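Local coordinates for PH1570-like domain-containing protein (Pyrococcus horikoshii, PDB 2HQ4) that is of unknown function, a small archaeal protein of the Ph1570 family in which an antiparallel sheet packs with several helices, at residues K41-L44 with A45-Y48; R57-Y61 with P62-A66. All coordinates share one frame; numbering follows the deposited sequence.

Contact 1. Residues K41-L44 with A45-Y48; sequences KVLL and AMIY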
# COMPACT_ATOMS: atom_id res chain seq x y z
N LYS A 41 8.12 0.23 -3.58
CA LYS A 41 8.84 -0.76 -2.77
C LYS A 41 7.96 -1.41 -1.67
O LYS A 41 8.18 -2.55 -1.29
CB LYS A 41 10.12 -0.13 -2.17
CG LYS A 41 11.25 0.15 -3.21
CD LYS A 41 12.53 0.59 -2.45
CE LYS A 41 13.62 1.12 -3.42
NZ LYS A 41 14.84 1.48 -2.62
N VAL A 42 7.01 -0.66 -1.13
CA VAL A 42 6.00 -1.28 -0.24
C VAL A 42 5.21 -2.35 -1.01
O VAL A 42 5.01 -3.47 -0.53
CB VAL A 42 5.02 -0.20 0.35
CG1 VAL A 42 3.95 -0.89 1.24
CG2 VAL A 42 5.82 0.82 1.14
N LEU A 43 4.82 -2.04 -2.24
CA LEU A 43 4.06 -3.02 -3.03
C LEU A 43 4.93 -4.26 -3.35
O LEU A 43 4.48 -5.42 -3.25
CB LEU A 43 3.49 -2.33 -4.28
CG LEU A 43 2.06 -1.74 -4.12
CD1 LEU A 43 1.89 -0.83 -2.91
CD2 LEU A 43 1.75 -1.02 -5.39
N LEU A 44 6.20 -4.02 -3.67
CA LEU A 44 7.16 -5.13 -3.90
C LEU A 44 7.29 -6.03 -2.69
O LEU A 44 7.27 -7.28 -2.81
CB LEU A 44 8.57 -4.60 -4.24
CG LEU A 44 8.66 -3.97 -5.61
CD1 LEU A 44 10.08 -3.30 -5.82
CD2 LEU A 44 8.45 -5.08 -6.61
N ALA A 45 7.40 -5.42 -1.52
CA ALA A 45 7.48 -6.21 -0.28
C ALA A 45 6.21 -7.02 -0.04
O ALA A 45 6.27 -8.17 0.40
CB ALA A 45 7.78 -5.28 0.90
N MET A 46 5.05 -6.44 -0.33
CA MET A 46 3.77 -7.17 -0.20
C MET A 46 3.73 -8.40 -1.13
O MET A 46 3.22 -9.45 -0.74
CB MET A 46 2.58 -6.23 -0.54
CG MET A 46 2.35 -5.05 0.49
SD MET A 46 1.18 -3.79 -0.08
CE MET A 46 -0.35 -4.75 0.02
N ILE A 47 4.22 -8.25 -2.37
CA ILE A 47 4.25 -9.34 -3.36
C ILE A 47 5.18 -10.46 -2.89
O ILE A 47 4.81 -11.65 -2.91
CB ILE A 47 4.70 -8.80 -4.78
CG1 ILE A 47 3.57 -7.97 -5.39
CG2 ILE A 47 5.06 -9.95 -5.73
CD1 ILE A 47 4.03 -6.94 -6.57
N TYR A 48 6.38 -10.08 -2.47
CA TYR A 48 7.32 -11.02 -1.87
C TYR A 48 6.69 -11.82 -0.73
O TYR A 48 6.78 -13.07 -0.69
CB TYR A 48 8.53 -10.23 -1.37
CG TYR A 48 9.67 -11.07 -0.82
CD1 TYR A 48 10.72 -11.51 -1.65
CD2 TYR A 48 9.74 -11.37 0.54
CE1 TYR A 48 11.79 -12.29 -1.12
CE2 TYR A 48 10.79 -12.14 1.07
CZ TYR A 48 11.80 -12.58 0.23
OH TYR A 48 12.83 -13.31 0.79
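Met46 lies back along the helix against the residues three and four positions before it. Its CG is 3.3 Å from Val42 O, and its sulfur lies against the ends of two apolar side chains: SD is 4.2 Å from Val42 CG1 and also 4.2 Å from Leu43 CD1. The torsions account for this. CG stands anti to the carbonyl carbon and beside the backbone N (chi1 -67°), which turns it back toward the preceding turn, and the bend at chi3 carries the methyl off elsewhere. The Leu43 and Met46 side chains run alongside each other in the same direction.

Ala45 has little to reach with: its CB sits 3.5 Å from Lys41 O, while its N donates to that same oxygen at 3.0 Å. Leu44 meets the following turn mainly through backbone. Its O takes the Tyr48 N-H at 3.0 Å in a nearly straight bond (N-H...O 176°), and Tyr48 CB rests 3.5 Å from that oxygen. With Met46 N to Val42 O and Ile47 N to Leu43 O, these make four successive i to i+4 bonds, the regular pattern of an alpha-helix, satisfying carbonyls and amides in a mostly buried stretch.

The side chains here fan out to different neighbours of helix 40-55. Leu44 turns to helix 61-70, touching Ala66, Lys67 and Trp70; Ala45 meets Tyr157 and Trp161 near the C terminus. Met46 packs on Ile150, Lys153 and Ile154 of helix 150-155, and with Leu43 and Ile47 it also reaches Phe23 on strand 22-25.

Contact 2. Residues R57-Y61 with P62-A66; sequences REYVY and PFECA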
# COMPACT_ATOMS: atom_id res chain seq x y z
N ARG A 57 12.74 -18.20 0.17
CA ARG A 57 13.20 -16.81 0.20
C ARG A 57 14.37 -16.41 -0.71
O ARG A 57 14.72 -15.20 -0.83
CB ARG A 57 13.25 -16.22 1.62
CG ARG A 57 14.38 -16.56 2.52
CD ARG A 57 14.36 -15.50 3.62
NE ARG A 57 13.04 -15.39 4.28
CZ ARG A 57 12.41 -14.24 4.56
NH1 ARG A 57 12.95 -13.08 4.21
NH2 ARG A 57 11.24 -14.25 5.18
N GLU A 58 14.91 -17.42 -1.39
CA GLU A 58 15.72 -17.24 -2.60
C GLU A 58 15.45 -16.41 -3.85
O GLU A 58 16.05 -15.33 -4.07
CB GLU A 58 16.88 -18.26 -2.66
CG GLU A 58 16.72 -19.37 -3.74
CD GLU A 58 17.60 -19.16 -5.01
OE1 GLU A 58 18.67 -18.48 -4.93
OE2 GLU A 58 17.23 -19.72 -6.08
N TYR A 59 14.51 -16.89 -4.63
CA TYR A 59 14.18 -16.35 -5.92
C TYR A 59 12.66 -16.46 -5.73
O TYR A 59 12.08 -17.56 -5.65
CB TYR A 59 14.66 -17.21 -7.08
CG TYR A 59 14.41 -16.49 -8.38
CD1 TYR A 59 15.28 -15.50 -8.81
CD2 TYR A 59 13.28 -16.77 -9.16
CE1 TYR A 59 15.06 -14.81 -9.97
CE2 TYR A 59 13.06 -16.06 -10.36
CZ TYR A 59 13.96 -15.10 -10.75
OH TYR A 59 13.78 -14.38 -11.92
N VAL A 60 12.04 -15.30 -5.60
CA VAL A 60 10.59 -15.22 -5.63
C VAL A 60 10.28 -14.59 -6.96
O VAL A 60 10.36 -13.37 -7.12
CB VAL A 60 10.07 -14.35 -4.48
CG1 VAL A 60 8.54 -14.27 -4.55
CG2 VAL A 60 10.52 -14.95 -3.16
N TYR A 61 9.95 -15.45 -7.93
CA TYR A 61 9.70 -15.03 -9.31
C TYR A 61 8.81 -13.75 -9.50
O TYR A 61 9.24 -12.81 -10.17
CB TYR A 61 9.18 -16.20 -10.12
CG TYR A 61 8.83 -15.84 -11.52
CD1 TYR A 61 9.77 -15.98 -12.55
CD2 TYR A 61 7.57 -15.32 -11.82
CE1 TYR A 61 9.43 -15.61 -13.82
CE2 TYR A 61 7.25 -14.96 -13.04
CZ TYR A 61 8.16 -15.08 -14.05
OH TYR A 61 7.76 -14.69 -15.31
N PRO A 62 7.56 -13.75 -8.94
CA PRO A 62 6.69 -12.57 -9.11
C PRO A 62 7.29 -11.29 -8.61
O PRO A 62 7.02 -10.27 -9.21
CB PRO A 62 5.42 -12.91 -8.28
CG PRO A 62 5.85 -14.04 -7.32
CD PRO A 62 6.87 -14.82 -8.19
N PHE A 63 8.02 -11.36 -7.49
CA PHE A 63 8.79 -10.24 -6.93
C PHE A 63 9.93 -9.78 -7.86
O PHE A 63 10.10 -8.59 -8.09
CB PHE A 63 9.29 -10.66 -5.54
CG PHE A 63 10.36 -9.79 -4.95
CD1 PHE A 63 10.05 -8.56 -4.34
CD2 PHE A 63 11.67 -10.25 -4.90
CE1 PHE A 63 11.04 -7.79 -3.76
CE2 PHE A 63 12.70 -9.49 -4.29
CZ PHE A 63 12.39 -8.26 -3.71
N GLU A 64 10.65 -10.73 -8.44
CA GLU A 64 11.66 -10.39 -9.46
C GLU A 64 11.05 -9.78 -10.72
O GLU A 64 11.57 -8.78 -11.24
CB GLU A 64 12.51 -11.61 -9.80
CG GLU A 64 13.29 -12.13 -8.58
CD GLU A 64 14.37 -11.16 -8.08
OE1 GLU A 64 14.94 -10.44 -8.92
OE2 GLU A 64 14.63 -11.10 -6.85
N CYS A 65 9.95 -10.36 -11.19
CA CYS A 65 9.20 -9.86 -12.33
C CYS A 65 8.70 -8.39 -12.12
O CYS A 65 8.81 -7.53 -13.01
CB CYS A 65 8.01 -10.82 -12.61
SG CYS A 65 6.81 -10.29 -13.86
N ALA A 66 8.16 -8.12 -10.93
CA ALA A 66 7.59 -6.81 -10.62
C ALA A 66 8.74 -5.79 -10.53
O ALA A 66 8.58 -4.65 -10.98
CB ALA A 66 6.81 -6.88 -9.29
O HOH W 1 13.82 -13.06 -5.16
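Val60 forms the apolar centre at the start of the helix, its CG1 reaching both Phe63 CB at 3.8 Å and Pro62 CG at 3.9 Å. That methyl stands anti to the backbone N (chi1 179°), which brings it against the side chains of Pro62 and Phe63 in the first turn, and the Val60 side chain crosses both at about a right angle. Pro62 lies in this first turn, where its lack of an N-H costs no intrahelical bond, and its ring also packs beside Tyr61 CB. A glycine here would take the whole ring away and is likely to leave a gap beside Val60 CG1, with the start of the helix less stiffly held.

Val60 is the N-cap residue, and its carbonyl receives Glu64 N at 3.0 Å; the next bond, Cys65 N to Tyr61 O, is shorter at 2.7 Å. Farther out, Tyr61 CE2 comes within 4.2 Å of Cys65 CB.

At the polar edge Glu64 lies over one face of the Tyr59 ring. Its CG makes a CH-pi contact, 3.9 Å from the ring centroid and 27° off the normal, displaced toward the rim. The Glu64 chain bends at chi2, and its carboxylate plane ends up only 24° from that of the ring. A water accepts a bond from Val60 N at 2.9 Å and lies 2.7 Å from Glu64 OE2, joining the loop backbone to the acid. OE2 is also salt-bridged to Lys67.

Toward the fold, Pro62 rests on Tyr51 and Tyr55 of helix 40-55 and on Leu16 of strand 16-19, while Cys65 is tied by a disulfide to Cys12 on strand 10-13.

How the contacts relate
From the N terminus, the chain leaves strand 30-36 and enters helix 40-55, whose early turns hold contact 1. After this helix a short loop leads into helix 61-70, and contact 2 spans the loop and the first turn. The two are in series, neither nested nor crossed, and each is local, so neither closes a long loop. Their centres are about 10 Å apart, and they touch directly: Tyr48 OH probably hydrogen-bonds Arg57 O at 3.1 Å, its ring meets Phe63 edge-to-face, and Val60 packs on it too. Tyr48 thus joins helix 40-55 both to the loop that follows and to helix 61-70.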